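Local structure of bacteriocin (6LWZ) at residues A[19-22]-A[27-30]; A[12-17]-A[38-43]. The protein acts as a bacteriocin, a disulfide-linked, defensin-like antimicrobial peptide that Brevibacillus makes, probably to kill or inhibit competing bacteria. All coordinates share one frame; numbering follows the deposited sequence.

Contact 1: A[19-22]-A[27-30]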
loop_
_atom_site.group_PDB
_atom_site.type_symbol
_atom_site.label_atom_id
_atom_site.label_comp_id
_atom_site.label_asym_id
_atom_site.label_seq_id
_atom_site.Cartn_x
_atom_site.Cartn_y
_atom_site.Cartn_z
ATOM N N GLY A 19 -7.557 8.140 2.600
ATOM C CA GLY A 19 -7.854 9.461 3.126
ATOM C C GLY A 19 -6.910 9.828 4.257
ATOM O O GLY A 19 -5.726 9.490 4.221
ATOM N N CYS A 20 -7.441 10.499 5.274
ATOM C CA CYS A 20 -6.603 11.142 6.280
ATOM C C CYS A 20 -6.052 10.160 7.293
ATOM O O CYS A 20 -6.810 9.448 7.945
ATOM C CB CYS A 20 -7.393 12.217 7.013
ATOM S SG CYS A 20 -6.347 13.547 7.615
ATOM N N HIS A 21 -4.732 10.130 7.439
ATOM C CA HIS A 21 -4.126 9.278 8.452
ATOM C C HIS A 21 -4.414 9.877 9.827
ATOM O O HIS A 21 -4.282 11.086 10.026
ATOM C CB HIS A 21 -2.625 9.135 8.233
ATOM C CG HIS A 21 -2.047 7.894 8.837
ATOM N ND1 HIS A 21 -1.593 7.838 10.136
ATOM C CD2 HIS A 21 -1.843 6.662 8.316
ATOM C CE1 HIS A 21 -1.130 6.628 10.390
ATOM N NE2 HIS A 21 -1.270 5.894 9.303
ATOM N N GLY A 22 -4.821 9.031 10.768
ATOM C CA GLY A 22 -5.173 9.482 12.111
ATOM C C GLY A 22 -3.989 9.922 12.953
ATOM O O GLY A 22 -4.131 10.786 13.810
ATOM N N TYR A 27 -2.791 12.626 3.896
ATOM C CA TYR A 27 -3.447 11.680 3.010
ATOM C C TYR A 27 -2.515 10.502 2.798
ATOM O O TYR A 27 -1.297 10.678 2.754
ATOM C CB TYR A 27 -3.784 12.344 1.682
ATOM C CG TYR A 27 -4.887 13.359 1.807
ATOM C CD1 TYR A 27 -6.147 12.977 2.243
ATOM C CD2 TYR A 27 -4.676 14.701 1.496
ATOM C CE1 TYR A 27 -7.173 13.895 2.368
ATOM C CE2 TYR A 27 -5.700 15.633 1.622
ATOM C CZ TYR A 27 -6.949 15.222 2.057
ATOM O OH TYR A 27 -7.990 16.125 2.191
ATOM N N TYR A 28 -3.069 9.299 2.704
ATOM C CA TYR A 28 -2.246 8.118 2.460
ATOM C C TYR A 28 -2.966 7.050 1.636
ATOM O O TYR A 28 -4.200 7.008 1.567
ATOM C CB TYR A 28 -1.724 7.523 3.786
ATOM C CG TYR A 28 -2.768 6.772 4.579
ATOM C CD1 TYR A 28 -3.790 7.452 5.224
ATOM C CD2 TYR A 28 -2.742 5.383 4.674
ATOM C CE1 TYR A 28 -4.754 6.781 5.950
ATOM C CE2 TYR A 28 -3.704 4.698 5.403
ATOM C CZ TYR A 28 -4.706 5.406 6.038
ATOM O OH TYR A 28 -5.680 4.753 6.747
ATOM N N LYS A 29 -2.161 6.205 1.000
ATOM C CA LYS A 29 -2.648 5.063 0.235
ATOM C C LYS A 29 -1.960 3.819 0.750
ATOM O O LYS A 29 -0.747 3.828 0.956
ATOM C CB LYS A 29 -2.333 5.227 -1.252
ATOM C CG LYS A 29 -2.887 6.500 -1.863
ATOM C CD LYS A 29 -2.464 6.654 -3.314
ATOM C CE LYS A 29 -2.758 8.055 -3.817
ATOM N NZ LYS A 29 -2.487 8.181 -5.268
ATOM N N GLN A 30 -2.731 2.763 0.977
ATOM C CA GLN A 30 -2.163 1.464 1.294
ATOM C C GLN A 30 -1.871 0.751 -0.016
ATOM O O GLN A 30 -2.748 0.650 -0.867
ATOM C CB GLN A 30 -3.124 0.630 2.141
ATOM C CG GLN A 30 -3.371 1.174 3.540
ATOM C CD GLN A 30 -2.183 1.003 4.467
ATOM O OE1 GLN A 30 -1.087 1.503 4.197
ATOM N NE2 GLN A 30 -2.400 0.307 5.579
#
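Cys20 and Tyr27 form an antiparallel non-hydrogen-bonded pair, their CA atoms 4.6 Å apart, close to the turn that joins strand 10-20 to strand 26-35. One residue back, Gly19 O receives the backbone N-H of Tyr28 (N to O 3.1 Å). The bond is bent, 143° at the hydrogen, and the donor stands 22° off the carbonyl plane. The same oxygen takes a CA-H...O contact from Tyr27 CA at 3.4 Å, so two neighbouring residues of the partner strand converge on one carbonyl. Tyr28 adds a third approach, with its CD1 lying 3.0 Å from Gly19 O.

Tyr28 has CG between its backbone N and carbonyl carbon (chi1 75°), which brings the ring back over the end of the opposing strand. There His21 turns an edge to it: CD2 sits 3.6 Å above the centre of the phenol ring, in a T-shaped stack with centroids 4.7 Å apart. His21 CB packs along the same ring, 3.6 Å from Tyr28 CD1. On the opposite face of the sheet, which it shares with Cys20, Tyr27 sets CD1 of its ring 3.8 Å from Gly19 C.

The histidine is gripped from behind as well, since its ND1 accepts the backbone N-H groups of Val23 and Glu24 and its ring makes an edge-to-face pair with Trp47. With ND1 acting as acceptor, a neutral His21 would probably carry its proton on NE2. The contact thus implies a hairpin end fixed by turn hydrogen bonds and aromatic stacking together, close to the Cys20-Cys51 disulfide.

Contact 2: A[12-17]-A[38-43]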
loop_
_atom_site.group_PDB
_atom_site.type_symbol
_atom_site.label_atom_id
_atom_site.label_comp_id
_atom_site.label_asym_id
_atom_site.label_seq_id
_atom_site.Cartn_x
_atom_site.Cartn_y
_atom_site.Cartn_z
ATOM N N ARG A 12 0.775 -7.716 -10.223
ATOM C CA ARG A 12 0.493 -6.279 -10.260
ATOM C C ARG A 12 0.480 -5.677 -8.856
ATOM O O ARG A 12 0.597 -6.387 -7.859
ATOM C CB ARG A 12 -0.828 -5.986 -10.993
ATOM C CG ARG A 12 -2.061 -6.645 -10.386
ATOM C CD ARG A 12 -3.087 -7.006 -11.450
ATOM N NE ARG A 12 -2.557 -7.984 -12.404
ATOM C CZ ARG A 12 -3.168 -8.389 -13.518
ATOM N NH1 ARG A 12 -4.359 -7.914 -13.864
ATOM N NH2 ARG A 12 -2.572 -9.283 -14.298
ATOM N N PHE A 13 0.376 -4.356 -8.803
ATOM C CA PHE A 13 0.189 -3.634 -7.558
ATOM C C PHE A 13 -1.245 -3.129 -7.486
ATOM O O PHE A 13 -1.793 -2.677 -8.487
ATOM C CB PHE A 13 1.152 -2.453 -7.485
ATOM C CG PHE A 13 2.571 -2.852 -7.227
ATOM C CD1 PHE A 13 3.391 -3.255 -8.272
ATOM C CD2 PHE A 13 3.091 -2.829 -5.936
ATOM C CE1 PHE A 13 4.708 -3.623 -8.036
ATOM C CE2 PHE A 13 4.406 -3.194 -5.689
ATOM C CZ PHE A 13 5.216 -3.595 -6.739
ATOM N N ILE A 14 -1.850 -3.234 -6.306
ATOM C CA ILE A 14 -3.161 -2.639 -6.045
ATOM C C ILE A 14 -3.056 -1.502 -5.020
ATOM O O ILE A 14 -2.594 -1.697 -3.896
ATOM C CB ILE A 14 -4.185 -3.686 -5.565
ATOM C CG1 ILE A 14 -4.364 -4.774 -6.618
ATOM C CG2 ILE A 14 -5.531 -3.032 -5.298
ATOM C CD1 ILE A 14 -3.478 -5.968 -6.398
ATOM N N VAL A 15 -3.523 -0.325 -5.426
ATOM C CA VAL A 15 -3.418 0.903 -4.644
ATOM C C VAL A 15 -4.778 1.256 -4.064
ATOM O O VAL A 15 -5.729 1.462 -4.805
ATOM C CB VAL A 15 -2.949 2.072 -5.528
ATOM C CG1 VAL A 15 -2.976 3.386 -4.765
ATOM C CG2 VAL A 15 -1.556 1.803 -6.068
ATOM N N LYS A 16 -4.853 1.319 -2.737
ATOM C CA LYS A 16 -6.086 1.642 -2.027
ATOM C C LYS A 16 -5.906 2.940 -1.254
ATOM O O LYS A 16 -5.105 3.011 -0.326
ATOM C CB LYS A 16 -6.459 0.506 -1.076
ATOM C CG LYS A 16 -6.985 -0.734 -1.782
ATOM C CD LYS A 16 -6.621 -2.013 -1.045
ATOM C CE LYS A 16 -7.180 -3.242 -1.748
ATOM N NZ LYS A 16 -6.724 -4.524 -1.133
ATOM N N ASP A 17 -6.655 3.962 -1.659
ATOM C CA ASP A 17 -6.623 5.273 -1.023
ATOM C C ASP A 17 -7.504 5.270 0.219
ATOM O O ASP A 17 -8.651 4.826 0.169
ATOM C CB ASP A 17 -7.104 6.339 -2.005
ATOM C CG ASP A 17 -7.020 7.736 -1.437
ATOM O OD1 ASP A 17 -7.710 8.022 -0.433
ATOM O OD2 ASP A 17 -6.272 8.559 -2.003
ATOM N N GLY A 38 0.542 -16.474 -4.837
ATOM C CA GLY A 38 -0.620 -16.335 -3.977
ATOM C C GLY A 38 -1.443 -15.135 -4.417
ATOM O O GLY A 38 -1.715 -14.996 -5.585
ATOM N N GLN A 39 -1.966 -14.343 -3.507
ATOM C CA GLN A 39 -2.644 -13.156 -3.975
ATOM C C GLN A 39 -2.146 -11.948 -3.247
ATOM O O GLN A 39 -0.981 -11.700 -3.252
ATOM C CB GLN A 39 -4.166 -13.257 -4.078
ATOM C CG GLN A 39 -4.734 -14.245 -5.101
ATOM C CD GLN A 39 -4.429 -13.906 -6.556
ATOM O OE1 GLN A 39 -5.084 -13.067 -7.140
ATOM N NE2 GLN A 39 -3.441 -14.559 -7.139
ATOM N N HIS A 40 -3.019 -11.259 -2.558
ATOM C CA HIS A 40 -2.689 -9.999 -1.944
ATOM C C HIS A 40 -1.936 -9.873 -0.669
ATOM O O HIS A 40 -2.383 -10.309 0.355
ATOM C CB HIS A 40 -3.960 -9.213 -1.802
ATOM C CG HIS A 40 -4.640 -9.002 -3.091
ATOM N ND1 HIS A 40 -4.737 -9.990 -4.035
ATOM C CD2 HIS A 40 -5.214 -7.911 -3.617
ATOM C CE1 HIS A 40 -5.337 -9.509 -5.095
ATOM N NE2 HIS A 40 -5.654 -8.257 -4.856
ATOM N N LEU A 41 -0.814 -9.193 -0.739
ATOM C CA LEU A 41 0.002 -8.942 0.458
ATOM C C LEU A 41 0.279 -7.447 0.563
ATOM O O LEU A 41 0.557 -6.801 -0.448
ATOM C CB LEU A 41 1.305 -9.729 0.360
ATOM C CG LEU A 41 1.144 -11.241 0.352
ATOM C CD1 LEU A 41 2.485 -11.923 0.235
ATOM C CD2 LEU A 41 0.385 -11.735 1.563
ATOM N N TYR A 42 0.213 -6.961 1.790
ATOM C CA TYR A 42 0.488 -5.546 2.099
ATOM C C TYR A 42 1.941 -5.233 1.758
ATOM O O TYR A 42 2.824 -5.928 2.191
ATOM C CB TYR A 42 0.301 -5.308 3.588
ATOM C CG TYR A 42 0.733 -3.939 4.003
ATOM C CD1 TYR A 42 -0.022 -2.845 3.656
ATOM C CD2 TYR A 42 1.889 -3.742 4.716
ATOM C CE1 TYR A 42 0.354 -1.572 4.015
ATOM C CE2 TYR A 42 2.282 -2.479 5.093
ATOM C CZ TYR A 42 1.511 -1.397 4.735
ATOM O OH TYR A 42 1.874 -0.149 5.083
ATOM N N CYS A 43 2.133 -4.173 0.993
ATOM C CA CYS A 43 3.486 -3.768 0.581
ATOM C C CYS A 43 3.960 -2.589 1.419
ATOM O O CYS A 43 4.913 -2.764 2.140
ATOM C CB CYS A 43 3.523 -3.361 -0.888
ATOM S SG CYS A 43 5.181 -3.216 -1.593
#
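Ile14 and His40 meet at about a right angle, the isoleucine sending its longer branch to the imidazole. CD1 of Ile14 stops 3.5 Å from His40 NE2, reaching the ring obliquely. The first torsion (chi1 -60°) places CG1 anti to the carbonyl carbon, chi2 of 94°, well off a staggered value, swings CD1 to the imidazole, and CG2 lies anti to the backbone N. Lys16, two residues along and on the same side of the sheet, brings NZ near the plane of the imidazole at its edge, 4.5 Å from His40 CD2. The ammonium group also makes a cation-pi contact with Tyr32. The lysine charge, 5.4 Å from Lys16 NZ to His40 NE2, may slightly disfavour protonation of His40.

The alternation of a beta strand sends Phe13 to the opposite side. Its ring presents an edge, through CE2, to Cys43 SG at 4.2 Å, a loose apolar touch on the sulfur that Cys43 contributes to the disulfide with Cys2.

No hydrogen bond spans the two segments, because strand 26-35 runs between them: Ile14 and Lys16 bond through their backbones to Tyr32 and Gln30, and Leu41 to Val33. The short strand axes come no nearer than 8.8 Å and their directions differ by 66°, which reflects the strong twist of the sheet. Side chains of the outer strands reach over the central one on both faces, Ile14 and Lys16 to His40 on one, Phe13 to Cys43 on the other. A three-stranded antiparallel sheet cross-linked by disulfides also occurs in vertebrate alpha- and beta-defensins, consistent with the place of laterosporulin10 in the defensin clan.

Both contacts draw on strand 10-20, but at different ranges: contact 1 pairs it with its immediate neighbour 26-35 at the hairpin end, whereas contact 2 spans that neighbour to reach 40-48. Along the chain contact 1 is nested inside the loop that contact 2 closes, and their centres lie about 16 Å apart. They nonetheless join through the shared sheet. Gln30 N lies 2.7 Å from Lys16 O, a probable hydrogen bond, and Lys29 CD packs 3.6 Å from Val15 CG1. On the third strand, Tyr42 CE1 comes within 3.4 Å of Gln30 OE1. Separate disulfides, Cys20-Cys51 and Cys2-Cys43, tie each contact to a chain terminus.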